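PDB 5J5U: RagB/SusD domain protein from Flavobacterium johnsoniae, which binds chitin and, as a SusD homolog of a chitin utilization locus, probably captures chitin chains at the outer membrane for uptake. Local coordinates for residues F173-T187 with N214-M226. Numbering follows the deposited sequence.
Sequences FYNGDISKWKKLANT and NGVFESNDDNCLM
Along one side of helix 178-195, in the helical SusD-like fold, the connection running from the end of helix 201-214 to strand 224-226 meets Lys183, Leu184, Asn186 and Thr187, and the loop before the helix, with Tyr174, extends the contact. The Phe217 ring lies between Thr187 and the carbonyl of Asp222: Thr187 CB makes a CH-pi contact over one face, 4.2 Å from the ring centroid, Asp222 O sits above the other, and Leu184 CD1 packs against Phe217 CZ. Thr187 OG1, beside its own backbone N (chi1 -52°), accepts from Phe217 N at 3.1 Å and donates to Lys183 O, tying the chain entering Phe217 to the helix. One turn back, Lys183 bends at its third torsion (chi3 -96°) and brings NZ to within 2.8 Å of Asp222 OD2, where it forms a salt bridge, approaching from above the carboxylate plane; Glu218 N takes the anti lone pair of that oxygen. Tyr174 OH donates to Asp222 O at 2.6 Å, its ring edge toward the carbonyl, while Lys180 CB covers a face of this ring. Farther along, Cys224 SG rests over a face of Phe173, 3.6 Å from the centroid. At the other end Asn186 ND2 reaches Gly215 O at 3.0 Å from above the carbonyl plane. Strand 224-226 pairs with strand 332-335. Asp222 thus ties the connection to Lys183 through its carboxylate and to Tyr174 through its carbonyl, and the Lys183 ammonium would be expected to favour its ionised form.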
loop_
_atom_site.group_PDB
_atom_site.type_symbol
_atom_site.label_atom_id
_atom_site.label_comp_id
_atom_site.label_asym_id
_atom_site.label_seq_id
_atom_site.Cartn_x
_atom_site.Cartn_y
_atom_site.Cartn_z
ATOM N N PHE A 173 -8.168 15.341 2.716
ATOM C CA PHE A 173 -7.033 14.780 3.431
ATOM C C PHE A 173 -6.638 15.710 4.558
ATOM O O PHE A 173 -6.351 15.290 5.677
ATOM C CB PHE A 173 -5.819 14.594 2.506
ATOM C CG PHE A 173 -5.959 13.500 1.478
ATOM C CD1 PHE A 173 -6.912 12.501 1.610
ATOM C CD2 PHE A 173 -5.113 13.480 0.376
ATOM C CE1 PHE A 173 -7.035 11.505 0.654
ATOM C CE2 PHE A 173 -5.213 12.483 -0.585
ATOM C CZ PHE A 173 -6.180 11.491 -0.451
ATOM N N TYR A 174 -6.595 16.992 4.228
ATOM C CA TYR A 174 -5.944 17.965 5.084
ATOM C C TYR A 174 -6.633 19.311 5.172
ATOM O O TYR A 174 -6.099 20.223 5.796
ATOM C CB TYR A 174 -4.508 18.194 4.595
ATOM C CG TYR A 174 -3.583 17.006 4.695
ATOM C CD1 TYR A 174 -2.820 16.602 3.604
ATOM C CD2 TYR A 174 -3.450 16.304 5.878
ATOM C CE1 TYR A 174 -1.955 15.525 3.689
ATOM C CE2 TYR A 174 -2.579 15.221 5.979
ATOM C CZ TYR A 174 -1.835 14.832 4.874
ATOM O OH TYR A 174 -0.954 13.757 4.966
ATOM N N ASN A 175 -7.794 19.449 4.538
ATOM C CA ASN A 175 -8.525 20.720 4.536
ATOM C C ASN A 175 -7.653 21.891 4.106
ATOM O O ASN A 175 -7.734 22.966 4.703
ATOM C CB ASN A 175 -9.105 21.035 5.922
ATOM C CG ASN A 175 -10.153 20.053 6.358
ATOM O OD1 ASN A 175 -11.123 19.785 5.643
ATOM N ND2 ASN A 175 -9.965 19.498 7.545
ATOM N N GLY A 176 -6.799 21.663 3.108
ATOM C CA GLY A 176 -6.025 22.716 2.467
ATOM C C GLY A 176 -4.797 23.229 3.208
ATOM O O GLY A 176 -4.136 24.158 2.744
ATOM N N ASP A 177 -4.454 22.622 4.335
ATOM C CA ASP A 177 -3.234 23.026 5.025
ATOM C C ASP A 177 -2.056 22.692 4.130
ATOM O O ASP A 177 -1.757 21.524 3.917
ATOM C CB ASP A 177 -3.109 22.328 6.387
ATOM C CG ASP A 177 -1.819 22.714 7.151
ATOM O OD1 ASP A 177 -0.891 23.314 6.561
ATOM O OD2 ASP A 177 -1.716 22.405 8.360
ATOM N N ILE A 178 -1.392 23.709 3.586
ATOM C CA ILE A 178 -0.292 23.443 2.659
ATOM C C ILE A 178 0.934 22.881 3.376
ATOM O O ILE A 178 1.731 22.175 2.760
ATOM C CB ILE A 178 0.131 24.701 1.835
ATOM C CG1 ILE A 178 0.862 25.733 2.697
ATOM C CG2 ILE A 178 -1.061 25.319 1.126
ATOM C CD1 ILE A 178 1.538 26.829 1.877
ATOM N N SER A 179 1.067 23.156 4.671
ATOM C CA SER A 179 2.199 22.646 5.441
ATOM C C SER A 179 2.178 21.122 5.491
ATOM O O SER A 179 3.219 20.468 5.540
ATOM C CB SER A 179 2.189 23.203 6.864
ATOM O OG SER A 179 1.091 22.690 7.604
ATOM N N LYS A 180 0.982 20.553 5.522
ATOM C CA LYS A 180 0.859 19.105 5.527
ATOM C C LYS A 180 1.112 18.580 4.109
ATOM O O LYS A 180 1.714 17.521 3.917
ATOM C CB LYS A 180 -0.513 18.678 6.065
ATOM C CG LYS A 180 -0.614 18.733 7.599
ATOM C CD LYS A 180 -1.987 18.272 8.077
ATOM C CE LYS A 180 -2.039 18.037 9.574
ATOM N NZ LYS A 180 -0.857 17.268 10.022
ATOM N N TRP A 181 0.690 19.347 3.114
ATOM C CA TRP A 181 0.924 18.933 1.747
ATOM C C TRP A 181 2.420 18.876 1.429
ATOM O O TRP A 181 2.876 17.984 0.698
ATOM C CB TRP A 181 0.186 19.850 0.775
ATOM C CG TRP A 181 -1.241 19.434 0.611
ATOM C CD1 TRP A 181 -2.336 20.002 1.195
ATOM C CD2 TRP A 181 -1.720 18.312 -0.136
ATOM N NE1 TRP A 181 -3.471 19.322 0.832
ATOM C CE2 TRP A 181 -3.122 18.278 0.017
ATOM C CE3 TRP A 181 -1.103 17.338 -0.921
ATOM C CZ2 TRP A 181 -3.918 17.307 -0.592
ATOM C CZ3 TRP A 181 -1.893 16.378 -1.536
ATOM C CH2 TRP A 181 -3.285 16.368 -1.371
ATOM N N LYS A 182 3.193 19.793 2.007
ATOM C CA LYS A 182 4.646 19.760 1.820
ATOM C C LYS A 182 5.234 18.442 2.309
ATOM O O LYS A 182 5.918 17.728 1.557
ATOM C CB LYS A 182 5.311 20.934 2.538
ATOM C CG LYS A 182 5.038 22.273 1.866
ATOM C CD LYS A 182 5.679 23.441 2.600
ATOM C CE LYS A 182 5.741 24.663 1.684
ATOM N NZ LYS A 182 7.114 24.929 1.126
ATOM N N LYS A 183 4.938 18.099 3.559
ATOM C CA LYS A 183 5.484 16.878 4.153
ATOM C C LYS A 183 4.950 15.608 3.483
ATOM O O LYS A 183 5.679 14.615 3.393
ATOM C CB LYS A 183 5.190 16.849 5.647
ATOM C CG LYS A 183 5.675 18.102 6.365
ATOM C CD LYS A 183 5.467 18.003 7.861
ATOM C CE LYS A 183 4.163 18.684 8.253
ATOM N NZ LYS A 183 3.909 18.525 9.707
ATOM N N LEU A 184 3.707 15.643 2.991
ATOM C CA LEU A 184 3.168 14.507 2.228
ATOM C C LEU A 184 3.971 14.310 0.949
ATOM O O LEU A 184 4.291 13.174 0.572
ATOM C CB LEU A 184 1.689 14.700 1.871
ATOM C CG LEU A 184 1.177 13.661 0.859
ATOM C CD1 LEU A 184 1.104 12.283 1.469
ATOM C CD2 LEU A 184 -0.167 14.052 0.262
ATOM N N ALA A 185 4.306 15.430 0.309
ATOM C CA ALA A 185 5.121 15.413 -0.891
ATOM C C ALA A 185 6.476 14.774 -0.613
ATOM O O ALA A 185 6.933 13.905 -1.364
ATOM C CB ALA A 185 5.296 16.826 -1.425
ATOM N N ASN A 186 7.097 15.159 0.496
ATOM C CA ASN A 186 8.414 14.609 0.831
ATOM C C ASN A 186 8.404 13.133 1.276
ATOM O O ASN A 186 9.371 12.397 1.054
ATOM C CB ASN A 186 9.066 15.461 1.916
ATOM C CG ASN A 186 9.480 16.825 1.408
ATOM O OD1 ASN A 186 9.969 16.960 0.280
ATOM N ND2 ASN A 186 9.255 17.849 2.222
ATOM N N THR A 187 7.330 12.719 1.942
ATOM C CA THR A 187 7.206 11.338 2.389
ATOM C C THR A 187 6.988 10.428 1.174
ATOM O O THR A 187 7.635 9.377 1.059
ATOM C CB THR A 187 6.067 11.184 3.416
ATOM O OG1 THR A 187 6.252 12.145 4.462
ATOM C CG2 THR A 187 6.066 9.784 4.026
ATOM N N ASN A 214 14.094 18.040 3.223
ATOM C CA ASN A 214 12.940 18.901 2.992
ATOM C C ASN A 214 11.865 18.722 4.076
ATOM O O ASN A 214 11.064 19.629 4.334
ATOM C CB ASN A 214 12.323 18.616 1.620
ATOM C CG ASN A 214 13.163 19.130 0.473
ATOM O OD1 ASN A 214 14.323 19.509 0.656
ATOM N ND2 ASN A 214 12.585 19.131 -0.727
ATOM N N GLY A 215 11.832 17.542 4.690
ATOM C CA GLY A 215 10.947 17.284 5.814
ATOM C C GLY A 215 9.759 16.363 5.575
ATOM O O GLY A 215 8.779 16.761 4.948
ATOM N N VAL A 216 9.822 15.142 6.106
ATOM C CA VAL A 216 8.699 14.214 5.963
ATOM C C VAL A 216 7.715 14.357 7.120
ATOM O O VAL A 216 7.782 15.324 7.877
ATOM C CB VAL A 216 9.173 12.741 5.850
ATOM C CG1 VAL A 216 9.967 12.536 4.562
ATOM C CG2 VAL A 216 9.974 12.318 7.081
ATOM N N PHE A 217 6.797 13.401 7.247
ATOM C CA PHE A 217 5.832 13.410 8.342
ATOM C C PHE A 217 6.554 13.532 9.678
ATOM O O PHE A 217 7.654 12.963 9.850
ATOM C CB PHE A 217 4.979 12.145 8.321
ATOM C CG PHE A 217 3.966 12.107 7.213
ATOM C CD1 PHE A 217 3.622 13.259 6.529
ATOM C CD2 PHE A 217 3.345 10.912 6.865
ATOM C CE1 PHE A 217 2.680 13.218 5.518
ATOM C CE2 PHE A 217 2.405 10.869 5.856
ATOM C CZ PHE A 217 2.072 12.024 5.181
ATOM N N GLU A 218 5.966 14.284 10.611
ATOM C CA GLU A 218 6.620 14.476 11.918
ATOM C C GLU A 218 5.893 13.748 13.047
ATOM O O GLU A 218 6.456 13.563 14.115
ATOM C CB GLU A 218 6.775 15.961 12.266
ATOM C CG GLU A 218 7.831 16.671 11.407
ATOM C CD GLU A 218 7.810 18.187 11.557
ATOM O OE1 GLU A 218 8.101 18.666 12.681
ATOM O OE2 GLU A 218 7.484 18.892 10.570
ATOM N N SER A 219 4.643 13.353 12.812
ATOM C CA SER A 219 3.933 12.459 13.731
ATOM C C SER A 219 2.718 11.871 13.033
ATOM O O SER A 219 2.423 12.229 11.894
ATOM C CB SER A 219 3.472 13.187 14.991
ATOM O OG SER A 219 2.436 14.089 14.663
ATOM N N ASN A 220 1.994 11.006 13.739
ATOM C CA ASN A 220 0.767 10.410 13.230
ATOM C C ASN A 220 -0.308 11.432 12.848
ATOM O O ASN A 220 -1.224 11.115 12.085
ATOM C CB ASN A 220 0.210 9.432 14.259
ATOM C CG ASN A 220 0.857 8.053 14.168
ATOM O OD1 ASN A 220 1.837 7.852 13.441
ATOM N ND2 ASN A 220 0.306 7.096 14.902
ATOM N N ASP A 221 -0.205 12.651 13.385
ATOM C CA ASP A 221 -1.136 13.736 13.051
ATOM C C ASP A 221 -1.067 14.137 11.590
ATOM O O ASP A 221 -2.018 14.691 11.040
ATOM C CB ASP A 221 -0.859 14.967 13.905
ATOM C CG ASP A 221 -1.198 14.754 15.353
ATOM O OD1 ASP A 221 -1.895 13.760 15.648
ATOM O OD2 ASP A 221 -0.755 15.568 16.191
ATOM N N ASP A 222 0.079 13.867 10.978
ATOM C CA ASP A 222 0.329 14.248 9.603
ATOM C C ASP A 222 -0.089 13.183 8.585
ATOM O O ASP A 222 -0.070 13.443 7.383
ATOM C CB ASP A 222 1.816 14.555 9.437
ATOM C CG ASP A 222 2.242 15.780 10.219
ATOM O OD1 ASP A 222 1.379 16.660 10.431
ATOM O OD2 ASP A 222 3.430 15.874 10.603
ATOM N N ASN A 223 -0.447 11.992 9.070
ATOM C CA ASN A 223 -0.889 10.881 8.214
ATOM C C ASN A 223 -1.906 11.279 7.157
ATOM O O ASN A 223 -2.778 12.100 7.410
ATOM C CB ASN A 223 -1.480 9.756 9.052
ATOM C CG ASN A 223 -0.439 8.987 9.784
ATOM O OD1 ASN A 223 0.726 9.359 9.760
ATOM N ND2 ASN A 223 -0.840 7.897 10.438
ATOM N N CYS A 224 -1.782 10.689 5.972
ATOM C CA CYS A 224 -2.744 10.921 4.909
ATOM C C CYS A 224 -3.927 9.948 5.009
ATOM O O CYS A 224 -3.788 8.752 4.749
ATOM C CB CYS A 224 -2.063 10.803 3.553
ATOM S SG CYS A 224 -3.088 11.344 2.238
ATOM N N LEU A 225 -5.078 10.485 5.400
ATOM C CA LEU A 225 -6.300 9.726 5.690
ATOM C C LEU A 225 -7.474 10.211 4.902
ATOM O O LEU A 225 -7.603 11.405 4.653
ATOM C CB LEU A 225 -6.696 9.850 7.169
ATOM C CG LEU A 225 -6.111 9.012 8.287
ATOM C CD1 LEU A 225 -5.983 7.560 7.872
ATOM C CD2 LEU A 225 -4.799 9.625 8.723
ATOM N N MET A 226 -8.352 9.292 4.539
ATOM C CA MET A 226 -9.704 9.653 4.165
ATOM C C MET A 226 -10.651 9.169 5.261
ATOM O O MET A 226 -10.678 7.974 5.579
ATOM C CB MET A 226 -10.119 9.041 2.841
ATOM C CG MET A 226 -11.573 9.316 2.543
ATOM S SD MET A 226 -11.831 11.105 2.391
ATOM C CE MET A 226 -11.281 11.327 0.684
#